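PDB 5CB8: probable adenylyl-sulfate kinase from Synechocystis sp., which catalyses the ATP-dependent 3'-phosphorylation of adenosine 5'-phosphosulfate to 3'-phosphoadenylyl sulfate, making activated sulfate for sulfur metabolism. Local coordinates for residues R24-W29 / L192-G197; E124-A129 / D168-T173. One frame throughout, in Å; residues are numbered along the deposited sequence.

Contact 1. Residues R24-W29 / L192-G197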
ATOM      1  N   ARG B  24      17.963  -5.935   6.695  1.00 41.49           N
ATOM      2  CA  ARG B  24      17.214  -6.719   5.713  1.00 33.68           C
ATOM      3  C   ARG B  24      15.729  -6.498   5.943  1.00 31.15           C
ATOM      4  O   ARG B  24      15.297  -6.277   7.076  1.00 30.04           O
ATOM      5  CB  ARG B  24      17.518  -8.212   5.847  1.00 32.45           C
ATOM      6  CG  ARG B  24      18.999  -8.562   5.783  1.00 42.78           C
ATOM      7  CD  ARG B  24      19.211 -10.044   6.078  1.00 55.63           C
ATOM      8  NE  ARG B  24      20.619 -10.442   6.017  1.00 66.00           N
ATOM      9  CZ  ARG B  24      21.049 -11.695   6.159  1.00 76.93           C
ATOM     10  NH1 ARG B  24      20.183 -12.679   6.368  1.00 80.16           N
ATOM     11  NH2 ARG B  24      22.345 -11.967   6.087  1.00 81.85           N
ATOM     12  N   GLY B  25      14.940  -6.568   4.875  1.00 23.71           N
ATOM     13  CA  GLY B  25      13.512  -6.326   5.001  1.00 22.53           C
ATOM     14  C   GLY B  25      12.800  -7.411   5.789  1.00 26.73           C
ATOM     15  O   GLY B  25      13.129  -8.596   5.667  1.00 22.41           O
ATOM     16  N   VAL B  26      11.819  -7.005   6.590  1.00 20.62           N
ATOM     17  CA  VAL B  26      11.054  -7.937   7.402  1.00 19.46           C
ATOM     18  C   VAL B  26       9.761  -7.284   7.881  1.00 19.22           C
ATOM     19  O   VAL B  26       9.735  -6.093   8.213  1.00 21.72           O
ATOM     20  CB  VAL B  26      11.908  -8.479   8.604  1.00 22.04           C
ATOM     21  CG1 VAL B  26      12.382  -7.345   9.494  1.00 22.16           C
ATOM     22  CG2 VAL B  26      11.130  -9.514   9.409  1.00 20.68           C
ATOM     23  N   THR B  27       8.675  -8.049   7.874  1.00 17.70           N
ATOM     24  CA  THR B  27       7.425  -7.590   8.471  1.00 16.81           C
ATOM     25  C   THR B  27       7.306  -8.163   9.877  1.00 24.81           C
ATOM     26  O   THR B  27       7.315  -9.383  10.063  1.00 22.06           O
ATOM     27  CB  THR B  27       6.222  -8.023   7.633  1.00 16.40           C
ATOM     28  OG1 THR B  27       6.235  -7.297   6.393  1.00 19.99           O
ATOM     29  CG2 THR B  27       4.911  -7.743   8.369  1.00 16.13           C
ATOM     30  N   ILE B  28       7.225  -7.278  10.865  1.00 19.73           N
ATOM     31  CA  ILE B  28       7.033  -7.684  12.253  1.00 17.71           C
ATOM     32  C   ILE B  28       5.552  -7.487  12.564  1.00 16.71           C
ATOM     33  O   ILE B  28       5.072  -6.350  12.602  1.00 17.38           O
ATOM     34  CB  ILE B  28       7.912  -6.840  13.197  1.00 19.21           C
ATOM     35  CG1 ILE B  28       9.385  -6.935  12.765  1.00 20.16           C
ATOM     36  CG2 ILE B  28       7.738  -7.283  14.658  1.00 17.85           C
ATOM     37  CD1 ILE B  28      10.281  -5.921  13.441  1.00 22.10           C
ATOM     38  N   TRP B  29       4.832  -8.593  12.770  1.00 14.55           N
ATOM     39  CA  TRP B  29       3.368  -8.574  12.769  1.00 13.85           C
ATOM     40  C   TRP B  29       2.785  -8.822  14.159  1.00 14.62           C
ATOM     41  O   TRP B  29       2.789  -9.957  14.649  1.00 16.63           O
ATOM     42  CB  TRP B  29       2.822  -9.631  11.793  1.00 13.67           C
ATOM     43  CG  TRP B  29       1.342  -9.521  11.549  1.00 13.13           C
ATOM     44  CD1 TRP B  29       0.336  -9.904  12.395  1.00 12.99           C
ATOM     45  CD2 TRP B  29       0.699  -8.985  10.381  1.00 13.18           C
ATOM     46  NE1 TRP B  29      -0.890  -9.639  11.824  1.00 16.06           N
ATOM     47  CE2 TRP B  29      -0.691  -9.074  10.591  1.00 15.36           C
ATOM     48  CE3 TRP B  29       1.175  -8.437   9.181  1.00 14.21           C
ATOM     49  CZ2 TRP B  29      -1.618  -8.628   9.646  1.00 12.84           C
ATOM     50  CZ3 TRP B  29       0.252  -8.002   8.239  1.00 13.86           C
ATOM     51  CH2 TRP B  29      -1.130  -8.103   8.476  1.00 13.42           C
ATOM     52  N   LEU B 192      17.816 -13.903  14.053  1.00 33.40           N
ATOM     53  CA  LEU B 192      17.510 -14.214  12.662  1.00 30.56           C
ATOM     54  C   LEU B 192      18.240 -13.277  11.704  1.00 29.29           C
ATOM     55  O   LEU B 192      17.993 -13.303  10.496  1.00 30.10           O
ATOM     56  CB  LEU B 192      16.007 -14.128  12.419  1.00 29.38           C
ATOM     57  CG  LEU B 192      15.149 -15.068  13.256  1.00 33.13           C
ATOM     58  CD1 LEU B 192      13.687 -14.808  12.975  1.00 25.58           C
ATOM     59  CD2 LEU B 192      15.499 -16.504  12.944  1.00 36.28           C
ATOM     60  N   LYS B 193      19.119 -12.442  12.255  1.00 31.30           N
ATOM     61  CA  LYS B 193      19.993 -11.577  11.459  1.00 35.89           C
ATOM     62  C   LYS B 193      19.281 -10.569  10.552  1.00 34.76           C
ATOM     63  O   LYS B 193      19.770 -10.240   9.470  1.00 33.89           O
ATOM     64  CB  LYS B 193      20.991 -12.427  10.671  1.00 36.13           C
ATOM     65  CG  LYS B 193      21.980 -13.144  11.581  1.00 43.03           C
ATOM     66  CD  LYS B 193      22.626 -14.340  10.905  1.00 56.63           C
ATOM     67  CE  LYS B 193      23.703 -14.929  11.805  1.00 65.21           C
ATOM     68  NZ  LYS B 193      23.220 -15.045  13.213  1.00 71.71           N
ATOM     69  N   TYR B 194      18.136 -10.071  11.003  1.00 31.61           N
ATOM     70  CA  TYR B 194      17.472  -8.971  10.312  1.00 26.01           C
ATOM     71  C   TYR B 194      18.087  -7.630  10.702  1.00 33.98           C
ATOM     72  O   TYR B 194      18.065  -6.677   9.922  1.00 32.19           O
ATOM     73  CB  TYR B 194      15.971  -8.972  10.597  1.00 22.81           C
ATOM     74  CG  TYR B 194      15.230 -10.056   9.851  1.00 25.09           C
ATOM     75  CD1 TYR B 194      15.068  -9.984   8.472  1.00 24.79           C
ATOM     76  CD2 TYR B 194      14.697 -11.152  10.522  1.00 31.68           C
ATOM     77  CE1 TYR B 194      14.403 -10.975   7.781  1.00 21.23           C
ATOM     78  CE2 TYR B 194      14.027 -12.146   9.842  1.00 27.89           C
ATOM     79  CZ  TYR B 194      13.887 -12.052   8.473  1.00 23.24           C
ATOM     80  OH  TYR B 194      13.214 -13.040   7.793  1.00 27.31           O
ATOM     81  N   ILE B 195      18.617  -7.557  11.922  1.00 31.81           N
ATOM     82  CA  ILE B 195      19.335  -6.368  12.377  1.00 32.22           C
ATOM     83  C   ILE B 195      20.635  -6.789  13.050  1.00 35.17           C
ATOM     84  O   ILE B 195      20.840  -7.973  13.320  1.00 33.44           O
ATOM     85  CB  ILE B 195      18.502  -5.520  13.362  1.00 28.66           C
ATOM     86  CG1 ILE B 195      18.343  -6.241  14.707  1.00 30.01           C
ATOM     87  CG2 ILE B 195      17.139  -5.170  12.763  1.00 28.80           C
ATOM     88  CD1 ILE B 195      17.501  -5.472  15.702  1.00 25.72           C
ATOM     89  N   GLU B 196      21.509  -5.822  13.319  1.00 36.52           N
ATOM     90  CA  GLU B 196      22.827  -6.116  13.881  1.00 44.39           C
ATOM     91  C   GLU B 196      22.791  -6.395  15.382  1.00 50.16           C
ATOM     92  O   GLU B 196      22.095  -5.710  16.140  1.00 49.11           O
ATOM     93  CB  GLU B 196      23.801  -4.974  13.588  1.00 42.81           C
ATOM     94  CG  GLU B 196      23.976  -4.689  12.109  1.00 49.44           C
ATOM     95  CD  GLU B 196      25.337  -4.110  11.800  1.00 61.67           C
ATOM     96  OE1 GLU B 196      26.174  -4.053  12.728  1.00 55.57           O
ATOM     97  OE2 GLU B 196      25.571  -3.718  10.635  1.00 68.66           O
ATOM     98  N   GLY B 197      23.548  -7.406  15.800  1.00 56.98           N
ATOM     99  CA  GLY B 197      23.679  -7.731  17.208  1.00 64.76           C
ATOM    100  C   GLY B 197      24.592  -6.747  17.913  1.00 78.68           C
ATOM    101  O   GLY B 197      25.011  -5.747  17.329  1.00 83.61           O
ATOM    102  OXT GLY B 197      24.936  -6.918  19.081  1.00 85.02           O
TER
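R24 N donates to Y194 O over 3.3 Å, a weak but nearly straight bond (171° at the hydrogen) that ties the N-terminal lead-in of the chain to its C-terminal tail. One residue back, K193 O lies over a face of the R24 guanidinium, 3.6 Å from NE, and 3.4 Å from CD of the same arginine; it rests on the group and does not take one of its N-H bonds. The R24 side chain runs extended from CG to NE, which carries it past this carbonyl toward solvent.

K193, with positive phi, is the C' residue of a Schellman motif that ends helix 178-191: Y194 N bonds to L189 O and K193 N to V190 O. The chain turns there and delivers the tyrosine to the start of central strand 26-31.

The apolar half of the contact belongs to V26 and Y194. V26 CB stands over one face of the phenol ring in a CH-pi contact, 3.7 Å from the centroid and displaced toward the CD1-CE1 edge, with V26 CB 3.5 Å from Y194 CD1. Its two methyls spread over the same face, CG1 toward CG and CG2 toward CZ; a chi1 of 59° sets CG2 anti to the backbone N, and that sends it to the phenol end. Y194 OH is hydrogen-bonded to D121 OD1, just ahead of strand 122-127. An alanine in place of Y194 would probably leave V26 without its aromatic cover and D121 without its phenol partner. G25 O approaches the ring obliquely, 3.4 Å from Y194 CE1.

Contact 2. Residues E124-A129 / D168-T173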
ATOM      1  N   GLU B 124       5.727 -13.337  13.376  1.00 16.96           N
ATOM      2  CA  GLU B 124       4.431 -13.224  14.042  1.00 18.69           C
ATOM      3  C   GLU B 124       4.652 -13.009  15.538  1.00 20.11           C
ATOM      4  O   GLU B 124       5.240 -13.853  16.218  1.00 19.24           O
ATOM      5  CB  GLU B 124       3.593 -14.491  13.819  1.00 15.07           C
ATOM      6  CG  GLU B 124       2.182 -14.434  14.422  1.00 18.69           C
ATOM      7  CD  GLU B 124       1.411 -15.732  14.218  1.00 23.30           C
ATOM      8  OE1 GLU B 124       2.003 -16.822  14.378  1.00 23.00           O
ATOM      9  OE2 GLU B 124       0.205 -15.671  13.902  1.00 23.63           O
ATOM     10  N   VAL B 125       4.176 -11.882  16.049  1.00 16.64           N
ATOM     11  CA  VAL B 125       4.327 -11.574  17.460  1.00 14.99           C
ATOM     12  C   VAL B 125       2.943 -11.636  18.109  1.00 18.12           C
ATOM     13  O   VAL B 125       2.062 -10.846  17.771  1.00 16.68           O
ATOM     14  CB  VAL B 125       4.949 -10.174  17.649  1.00 15.11           C
ATOM     15  CG1 VAL B 125       5.131  -9.860  19.133  1.00 17.44           C
ATOM     16  CG2 VAL B 125       6.299 -10.086  16.922  1.00 20.40           C
ATOM     17  N   PHE B 126       2.745 -12.596  19.012  1.00 16.21           N
ATOM     18  CA  PHE B 126       1.476 -12.732  19.731  1.00 14.72           C
ATOM     19  C   PHE B 126       1.509 -11.821  20.960  1.00 14.89           C
ATOM     20  O   PHE B 126       2.181 -12.120  21.946  1.00 15.53           O
ATOM     21  CB  PHE B 126       1.283 -14.194  20.166  1.00 16.80           C
ATOM     22  CG  PHE B 126      -0.028 -14.475  20.867  1.00 16.12           C
ATOM     23  CD1 PHE B 126      -1.077 -13.561  20.833  1.00 19.44           C
ATOM     24  CD2 PHE B 126      -0.203 -15.666  21.560  1.00 21.29           C
ATOM     25  CE1 PHE B 126      -2.275 -13.827  21.481  1.00 14.54           C
ATOM     26  CE2 PHE B 126      -1.400 -15.944  22.206  1.00 18.89           C
ATOM     27  CZ  PHE B 126      -2.440 -15.016  22.165  1.00 15.15           C
ATOM     28  N   VAL B 127       0.809 -10.695  20.882  1.00 14.83           N
ATOM     29  CA  VAL B 127       0.641  -9.827  22.034  1.00 14.69           C
ATOM     30  C   VAL B 127      -0.532 -10.379  22.825  1.00 19.14           C
ATOM     31  O   VAL B 127      -1.702 -10.148  22.476  1.00 18.93           O
ATOM     32  CB  VAL B 127       0.396  -8.377  21.604  1.00 14.38           C
ATOM     33  CG1 VAL B 127       0.341  -7.472  22.831  1.00 17.63           C
ATOM     34  CG2 VAL B 127       1.516  -7.923  20.670  1.00 14.46           C
ATOM     35  N   ASN B 128      -0.204 -11.122  23.883  1.00 16.16           N
ATOM     36  CA  ASN B 128      -1.165 -11.958  24.588  1.00 15.48           C
ATOM     37  C   ASN B 128      -1.515 -11.392  25.959  1.00 17.95           C
ATOM     38  O   ASN B 128      -0.740 -11.533  26.908  1.00 16.70           O
ATOM     39  CB  ASN B 128      -0.564 -13.366  24.733  1.00 18.24           C
ATOM     40  CG  ASN B 128      -1.491 -14.354  25.432  1.00 23.07           C
ATOM     41  OD1 ASN B 128      -2.660 -14.065  25.710  1.00 22.16           O
ATOM     42  ND2 ASN B 128      -0.968 -15.552  25.691  1.00 17.14           N
ATOM     43  N   ALA B 129      -2.677 -10.750  26.060  1.00 17.53           N
ATOM     44  CA  ALA B 129      -3.223 -10.326  27.349  1.00 17.98           C
ATOM     45  C   ALA B 129      -4.553 -11.036  27.572  1.00 19.68           C
ATOM     46  O   ALA B 129      -5.297 -11.255  26.622  1.00 18.40           O
ATOM     47  CB  ALA B 129      -3.419  -8.814  27.369  1.00 22.00           C
ATOM     48  N   ASP B 168       6.414 -16.417  16.498  1.00 17.14           N
ATOM     49  CA  ASP B 168       7.865 -16.345  16.618  1.00 19.08           C
ATOM     50  C   ASP B 168       8.284 -15.706  17.937  1.00 19.96           C
ATOM     51  O   ASP B 168       9.339 -16.017  18.487  1.00 20.07           O
ATOM     52  CB  ASP B 168       8.429 -15.563  15.437  1.00 19.40           C
ATOM     53  CG  ASP B 168       8.107 -16.222  14.116  1.00 21.40           C
ATOM     54  OD1 ASP B 168       8.730 -17.255  13.812  1.00 21.14           O
ATOM     55  OD2 ASP B 168       7.214 -15.725  13.404  1.00 18.72           O
ATOM     56  N   VAL B 169       7.447 -14.799  18.432  1.00 18.55           N
ATOM     57  CA  VAL B 169       7.656 -14.166  19.733  1.00 17.86           C
ATOM     58  C   VAL B 169       6.293 -14.046  20.395  1.00 19.56           C
ATOM     59  O   VAL B 169       5.296 -13.766  19.720  1.00 16.45           O
ATOM     60  CB  VAL B 169       8.282 -12.748  19.585  1.00 20.96           C
ATOM     61  CG1 VAL B 169       8.447 -12.066  20.949  1.00 18.13           C
ATOM     62  CG2 VAL B 169       9.631 -12.824  18.876  1.00 18.60           C
ATOM     63  N   GLU B 170       6.232 -14.274  21.705  1.00 18.60           N
ATOM     64  CA  GLU B 170       4.993 -14.034  22.444  1.00 17.36           C
ATOM     65  C   GLU B 170       5.270 -13.054  23.574  1.00 17.74           C
ATOM     66  O   GLU B 170       6.256 -13.199  24.294  1.00 18.62           O
ATOM     67  CB  GLU B 170       4.414 -15.337  23.004  1.00 17.75           C
ATOM     68  CG  GLU B 170       3.088 -15.161  23.767  1.00 17.46           C
ATOM     69  CD  GLU B 170       2.397 -16.492  24.028  1.00 31.29           C
ATOM     70  OE1 GLU B 170       1.525 -16.554  24.919  1.00 23.01           O
ATOM     71  OE2 GLU B 170       2.725 -17.477  23.329  1.00 35.23           O
ATOM     72  N   CYS B 171       4.399 -12.060  23.718  1.00 17.60           N
ATOM     73  CA  CYS B 171       4.539 -11.057  24.766  1.00 19.54           C
ATOM     74  C   CYS B 171       3.309 -11.130  25.659  1.00 19.53           C
ATOM     75  O   CYS B 171       2.205 -10.764  25.237  1.00 19.72           O
ATOM     76  CB  CYS B 171       4.658  -9.661  24.148  1.00 22.16           C
ATOM     77  SG  CYS B 171       6.045  -9.480  22.985  1.00 21.13           S
ATOM     78  N   ARG B 172       3.484 -11.644  26.874  1.00 18.38           N
ATOM     79  CA  ARG B 172       2.370 -11.729  27.808  1.00 18.45           C
ATOM     80  C   ARG B 172       2.345 -10.442  28.615  1.00 21.17           C
ATOM     81  O   ARG B 172       2.956 -10.350  29.684  1.00 21.40           O
ATOM     82  CB  ARG B 172       2.495 -12.983  28.688  1.00 22.53           C
ATOM     83  CG  ARG B 172       2.408 -14.242  27.826  1.00 19.04           C
ATOM     84  CD  ARG B 172       2.428 -15.562  28.592  1.00 21.72           C
ATOM     85  NE  ARG B 172       2.168 -16.648  27.641  1.00 28.84           N
ATOM     86  CZ  ARG B 172       2.080 -17.936  27.949  1.00 32.07           C
ATOM     87  NH1 ARG B 172       2.237 -18.338  29.201  1.00 31.39           N
ATOM     88  NH2 ARG B 172       1.836 -18.824  26.993  1.00 29.15           N
ATOM     89  N   THR B 173       1.637  -9.443  28.087  1.00 18.10           N
ATOM     90  CA  THR B 173       1.797  -8.066  28.556  1.00 18.48           C
ATOM     91  C   THR B 173       1.304  -7.820  29.972  1.00 20.29           C
ATOM     92  O   THR B 173       1.658  -6.805  30.569  1.00 21.98           O
ATOM     93  CB  THR B 173       1.146  -7.059  27.592  1.00 17.64           C
ATOM     94  OG1 THR B 173      -0.209  -7.448  27.360  1.00 16.92           O
ATOM     95  CG2 THR B 173       1.885  -7.058  26.269  1.00 19.50           C
TER
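F126 and E170 lie side by side on one face of the sheet, pointing the same way, with ring and carboxylate planes 45° apart and F126 CD2 3.7 Å from E170 CD. N128 crosses E170 obliquely, their amide and carboxylate planes 43° apart, while its CB sits over the centre of the F126 ring. N128 ND2 donates to E170 OE1 at 2.8 Å, with the oxygen almost in the amide plane. In a salt bridge within its own segment, R172 grips the same OE1 side-on through NE (2.8 Å) and NH2, both from above the carboxylate plane, so three N-H groups fix this oxygen. At the other end, D168 OD2 takes E124 N through its anti lone pair at 2.8 Å.

Between these ends the parallel strands exchange regular backbone bonds, F126 N to V169 O among them. On the opposite face V125 CG1 meets C171 SG at 4.0 Å.

This is the edge pair of the five-stranded parallel sheet of a P-loop kinase-like fold, 122-127 lying between 169-171 and 26-31. Helices 38-50 and 178-191 cover the V125, V127 and C171 face, V127 packing on K38 of the probable P-loop, while Y161 and P164 pack on F126.

How the contacts relate
Contacts 1 and 2 have centres about 17 Å apart and meet through neighbouring strands of one parallel sheet, 26-31 and 122-127. W29 O and V125 N, 2.8 Å apart, probably share a hydrogen bond, and I28 CG2 packs on V125 CG2 at 3.9 Å. Contact 1 joins the chain ends; its touching residues lie away from the annotated sites, though W29 NE1 further along its strand bonds to S106 OG, probably the phosphoserine intermediate. In contact 2 the E124 side chain is about 7 Å from that of S106, and V127 comes within about 4 Å of K38, which probably binds ATP, about 5 Å of a bound sulfate and about 11 Å of the bound adenosine-5'-phosphosulfate, side chain to nearest atoms.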